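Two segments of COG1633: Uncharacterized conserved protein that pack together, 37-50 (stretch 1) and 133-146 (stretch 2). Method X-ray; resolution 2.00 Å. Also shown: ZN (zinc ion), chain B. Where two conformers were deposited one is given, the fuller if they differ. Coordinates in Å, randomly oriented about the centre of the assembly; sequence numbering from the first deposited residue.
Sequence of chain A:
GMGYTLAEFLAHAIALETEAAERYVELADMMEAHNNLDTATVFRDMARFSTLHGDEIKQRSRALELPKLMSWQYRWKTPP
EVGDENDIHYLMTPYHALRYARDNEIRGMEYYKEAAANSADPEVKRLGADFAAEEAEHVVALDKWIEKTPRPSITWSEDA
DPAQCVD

Stretch 1 37-50: LDTATVFRDMARFS
Stretch 2 133-146: AEEAEHVVALDKWI

Two α-helices, 37-50 and 133-146, run antiparallel at 177° with axes 12.3 Å apart, a wide spacing filled mostly by the larger side chains. V42 lies opposite L142 (CA to CA 8.7 Å) and M46 opposite H138 (CA to CA 8.6 Å). Both backbones keep regular i to i+4 hydrogen bonding, and D38, V42, M46 and F49, three or four residues apart, point CA-to-CB toward the partner helix. No hydrogen bond crosses; 450 Å² is buried, summed over both sides, mainly through rings, methyls and selenium.

H138, buried, is the hub. With chi1 m and chi2 173°, H138 ND1 binds ZN at 2.1 Å and E135 OE1 binds ZN at 1.9 Å; two further ligand atoms come from elsewhere in the structure. E135, also buried (m, m, chi3 -47°), starts sideways but folds its carboxylate to the metal. H138 NE2 donates to E134 OE2 at 3.3 Å, which E134 reaches with chi1 t and chi2 p. Zinc and E134 thus hold the imidazole where it meets M46 and F49. Selenomethionine M46, coiled m, m, m, lays SE 4.1 Å from the H138 ring centroid, over its face, with M46 CE 3.3 Å from H138 ND1. F49, chi1 t and chi2 -82°, offers its own face to the imidazole edge: centroids 4.6 Å apart, planes at 89°, F49 CE1 to H138 CE1 3.5 Å. A flexible side chain covers a face, while a flat phenyl receives an edge.

At the other end, W145 (chi1 -90°, chi2 93°) has the largest covered area, 82 Å². V42, chi1 t, sets CG2 over the indole, 3.7 Å from the W145 five-membered ring centroid, and V42 CG1 4.2 Å from CD2 of buried L142, whose m, t rotamer brings its end nearer from a sideways start. Exposed D38, chi1 p, leaves OD2 3.8 Å from W145 CZ3 at the ring edge, while D38 OD1 accepts a weak hydrogen bond from T39 N (2.9 Å).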

# COMPACT_ATOMS: atom_id res chain seq x y z
N LEU A 37 3.51 -0.37 25.64
CA LEU A 37 2.47 -1.36 25.79
C LEU A 37 1.07 -0.75 25.75
O LEU A 37 0.12 -1.41 25.33
CB LEU A 37 2.66 -2.18 27.07
CG LEU A 37 4.03 -2.86 27.19
CD1 LEU A 37 4.05 -3.73 28.40
CD2 LEU A 37 4.40 -3.63 25.94
N ASP A 38 0.95 0.50 26.20
CA ASP A 38 -0.37 1.15 26.18
C ASP A 38 -0.81 1.41 24.74
O ASP A 38 -1.91 1.03 24.37
CB ASP A 38 -0.45 2.41 27.05
CG ASP A 38 0.72 3.39 26.83
OD1 ASP A 38 1.70 3.09 26.13
OD2 ASP A 38 0.67 4.47 27.44
N THR A 39 0.07 2.01 23.95
CA THR A 39 -0.21 2.29 22.54
C THR A 39 -0.40 0.98 21.75
O THR A 39 -1.26 0.90 20.87
CB THR A 39 0.91 3.19 21.90
OG1 THR A 39 1.23 4.27 22.78
CG2 THR A 39 0.47 3.80 20.59
N ALA A 40 0.41 -0.04 22.03
CA ALA A 40 0.23 -1.33 21.35
C ALA A 40 -1.18 -1.81 21.54
O ALA A 40 -1.79 -2.27 20.59
CB ALA A 40 1.18 -2.35 21.89
N THR A 41 -1.69 -1.72 22.78
CA THR A 41 -3.06 -2.12 23.13
C THR A 41 -4.16 -1.28 22.45
O THR A 41 -5.17 -1.84 22.02
CB THR A 41 -3.23 -2.20 24.66
OG1 THR A 41 -2.18 -3.02 25.20
CG2 THR A 41 -4.55 -2.85 25.01
N VAL A 42 -3.96 0.04 22.27
CA VAL A 42 -4.89 0.84 21.50
C VAL A 42 -5.03 0.23 20.08
O VAL A 42 -6.14 0.11 19.54
CB VAL A 42 -4.39 2.34 21.36
CG1 VAL A 42 -5.13 3.07 20.26
CG2 VAL A 42 -4.54 3.09 22.67
N PHE A 43 -3.89 -0.12 19.49
CA PHE A 43 -3.86 -0.73 18.15
C PHE A 43 -4.37 -2.20 18.09
O PHE A 43 -4.93 -2.63 17.07
CB PHE A 43 -2.45 -0.68 17.58
CG PHE A 43 -1.91 0.73 17.39
CD1 PHE A 43 -2.73 1.77 17.08
CD2 PHE A 43 -0.54 0.97 17.49
CE1 PHE A 43 -2.22 3.02 16.90
CE2 PHE A 43 -0.04 2.25 17.35
CZ PHE A 43 -0.87 3.25 17.05
N ARG A 44 -4.20 -2.95 19.17
CA ARG A 44 -4.84 -4.27 19.19
C ARG A 44 -6.36 -4.12 19.19
O ARG A 44 -7.07 -4.89 18.53
CB ARG A 44 -4.39 -5.12 20.36
CG ARG A 44 -2.96 -5.42 20.34
CD ARG A 44 -2.56 -6.49 19.35
NE ARG A 44 -1.14 -6.71 19.57
CZ ARG A 44 -0.25 -7.06 18.66
NH1 ARG A 44 -0.62 -7.32 17.39
NH2 ARG A 44 1.03 -7.15 19.05
N ASP A 45 -6.86 -3.13 19.92
CA ASP A 45 -8.30 -2.90 20.07
C ASP A 45 -8.88 -2.58 18.70
O ASP A 45 -9.90 -3.14 18.27
CB ASP A 45 -8.49 -1.77 21.07
CG ASP A 45 -9.95 -1.51 21.44
OD1 ASP A 45 -10.73 -2.46 21.68
OD2 ASP A 45 -10.31 -0.31 21.52
N MSE A 46 -8.19 -1.70 18.00
CA MSE A 46 -8.59 -1.27 16.67
C MSE A 46 -8.56 -2.42 15.66
O MSE A 46 -9.46 -2.52 14.83
CB MSE A 46 -7.70 -0.12 16.18
CG MSE A 46 -7.82 1.28 16.87
SE MSE A 46 -9.63 2.09 16.70
CE MSE A 46 -9.88 1.94 15.18
N ALA A 47 -7.53 -3.26 15.73
CA ALA A 47 -7.40 -4.39 14.82
C ALA A 47 -8.57 -5.35 15.09
O ALA A 47 -9.07 -5.99 14.18
CB ALA A 47 -6.08 -5.12 15.03
N ARG A 48 -8.95 -5.46 16.35
CA ARG A 48 -10.05 -6.34 16.71
C ARG A 48 -11.38 -5.81 16.22
O ARG A 48 -12.21 -6.57 15.77
CB ARG A 48 -10.08 -6.59 18.22
CG ARG A 48 -11.24 -7.47 18.67
CD ARG A 48 -11.10 -8.85 18.13
NE ARG A 48 -12.21 -9.68 18.57
CZ ARG A 48 -12.67 -10.74 17.91
NH1 ARG A 48 -12.12 -11.11 16.75
NH2 ARG A 48 -13.70 -11.42 18.40
N PHE A 49 -11.58 -4.49 16.32
CA PHE A 49 -12.77 -3.87 15.78
C PHE A 49 -12.83 -4.17 14.27
O PHE A 49 -13.92 -4.50 13.74
CB PHE A 49 -12.78 -2.34 16.04
CG PHE A 49 -13.85 -1.61 15.27
CD1 PHE A 49 -13.65 -1.25 13.94
CD2 PHE A 49 -15.06 -1.31 15.85
CE1 PHE A 49 -14.65 -0.58 13.20
CE2 PHE A 49 -16.08 -0.65 15.12
CZ PHE A 49 -15.86 -0.29 13.80
N SER A 50 -11.69 -4.06 13.56
CA SER A 50 -11.68 -4.35 12.12
C SER A 50 -12.21 -5.73 11.79
O SER A 50 -13.03 -5.88 10.91
CB SER A 50 -10.29 -4.27 11.53
OG SER A 50 -10.32 -4.80 10.22
N ALA A 133 -20.04 7.79 11.26
CA ALA A 133 -20.18 8.19 12.65
C ALA A 133 -19.26 7.39 13.56
O ALA A 133 -18.64 7.94 14.47
CB ALA A 133 -21.65 8.07 13.12
N GLU A 134 -19.18 6.08 13.33
CA GLU A 134 -18.26 5.27 14.13
C GLU A 134 -16.78 5.57 13.83
O GLU A 134 -15.98 5.62 14.76
CB GLU A 134 -18.55 3.77 13.95
CG GLU A 134 -17.64 2.83 14.76
CD GLU A 134 -18.01 2.66 16.22
OE1 GLU A 134 -19.16 2.91 16.62
OE2 GLU A 134 -17.12 2.23 16.99
N GLU A 135 -16.42 5.78 12.58
CA GLU A 135 -15.04 6.09 12.29
C GLU A 135 -14.68 7.39 12.95
O GLU A 135 -13.56 7.53 13.42
CB GLU A 135 -14.78 6.10 10.78
CG GLU A 135 -15.00 4.70 10.19
CD GLU A 135 -14.21 3.65 10.95
OE1 GLU A 135 -13.03 3.91 11.18
OE2 GLU A 135 -14.74 2.61 11.37
N ALA A 136 -15.64 8.31 13.02
CA ALA A 136 -15.47 9.63 13.66
C ALA A 136 -15.18 9.49 15.14
O ALA A 136 -14.37 10.23 15.71
CB ALA A 136 -16.73 10.50 13.46
N GLU A 137 -15.80 8.51 15.78
CA GLU A 137 -15.51 8.24 17.18
C GLU A 137 -14.08 7.75 17.31
O GLU A 137 -13.45 7.96 18.33
CB GLU A 137 -16.44 7.20 17.75
CG GLU A 137 -17.82 7.69 17.92
CD GLU A 137 -18.72 6.59 18.43
OE1 GLU A 137 -18.67 6.29 19.64
OE2 GLU A 137 -19.48 6.00 17.62
N HIS A 138 -13.57 7.05 16.31
CA HIS A 138 -12.17 6.57 16.37
C HIS A 138 -11.17 7.70 16.27
O HIS A 138 -10.16 7.71 16.97
CB HIS A 138 -11.88 5.59 15.27
CG HIS A 138 -12.72 4.35 15.36
ND1 HIS A 138 -12.73 3.39 14.38
CD2 HIS A 138 -13.57 3.93 16.32
CE1 HIS A 138 -13.56 2.42 14.72
NE2 HIS A 138 -14.08 2.72 15.90
N VAL A 139 -11.48 8.67 15.42
CA VAL A 139 -10.63 9.83 15.25
C VAL A 139 -10.57 10.57 16.56
O VAL A 139 -9.49 10.89 17.04
CB VAL A 139 -11.14 10.73 14.10
CG1 VAL A 139 -10.32 11.99 14.01
CG2 VAL A 139 -11.08 9.96 12.79
N VAL A 140 -11.73 10.82 17.16
CA VAL A 140 -11.79 11.53 18.44
C VAL A 140 -10.98 10.80 19.52
O VAL A 140 -10.25 11.43 20.26
CB VAL A 140 -13.25 11.71 18.90
CG1 VAL A 140 -13.31 12.20 20.35
CG2 VAL A 140 -13.98 12.69 17.96
N ALA A 141 -11.11 9.47 19.60
CA ALA A 141 -10.33 8.67 20.55
C ALA A 141 -8.81 8.78 20.34
O ALA A 141 -8.04 8.94 21.29
CB ALA A 141 -10.77 7.23 20.48
N LEU A 142 -8.37 8.69 19.09
CA LEU A 142 -6.95 8.87 18.74
C LEU A 142 -6.45 10.29 19.06
O LEU A 142 -5.32 10.45 19.50
CB LEU A 142 -6.67 8.51 17.28
CG LEU A 142 -6.82 7.02 16.91
CD1 LEU A 142 -6.84 6.83 15.47
CD2 LEU A 142 -5.73 6.16 17.52
N ASP A 143 -7.29 11.31 18.85
CA ASP A 143 -6.98 12.70 19.27
C ASP A 143 -6.69 12.82 20.76
O ASP A 143 -5.80 13.55 21.16
CB ASP A 143 -8.14 13.65 18.96
CG ASP A 143 -8.25 14.02 17.48
OD1 ASP A 143 -7.27 13.85 16.74
OD2 ASP A 143 -9.33 14.51 17.07
N LYS A 144 -7.48 12.13 21.58
CA LYS A 144 -7.30 12.12 23.04
C LYS A 144 -5.98 11.46 23.41
O LYS A 144 -5.30 11.88 24.35
CB LYS A 144 -8.48 11.40 23.73
CG LYS A 144 -9.75 12.24 23.75
CD LYS A 144 -11.00 11.42 24.07
CE LYS A 144 -12.20 12.32 24.39
NZ LYS A 144 -13.46 11.51 24.64
N TRP A 145 -5.61 10.42 22.67
CA TRP A 145 -4.33 9.75 22.88
C TRP A 145 -3.16 10.62 22.49
O TRP A 145 -2.19 10.74 23.24
CB TRP A 145 -4.29 8.41 22.15
CG TRP A 145 -4.80 7.38 23.04
CD1 TRP A 145 -6.09 6.92 23.13
CD2 TRP A 145 -4.06 6.71 24.07
NE1 TRP A 145 -6.19 5.99 24.16
CE2 TRP A 145 -4.95 5.85 24.75
CE3 TRP A 145 -2.71 6.74 24.46
CZ2 TRP A 145 -4.54 5.02 25.81
CZ3 TRP A 145 -2.30 5.92 25.53
CH2 TRP A 145 -3.21 5.07 26.18
N ILE A 146 -3.26 11.24 21.33
CA ILE A 146 -2.21 12.08 20.81
C ILE A 146 -1.95 13.21 21.82
O ILE A 146 -0.81 13.49 22.15
CB ILE A 146 -2.57 12.57 19.37
CG1 ILE A 146 -2.41 11.43 18.38
CG2 ILE A 146 -1.69 13.72 18.91
CD1 ILE A 146 -3.19 11.59 17.13
ZN ZN B . -11.85 3.34 12.51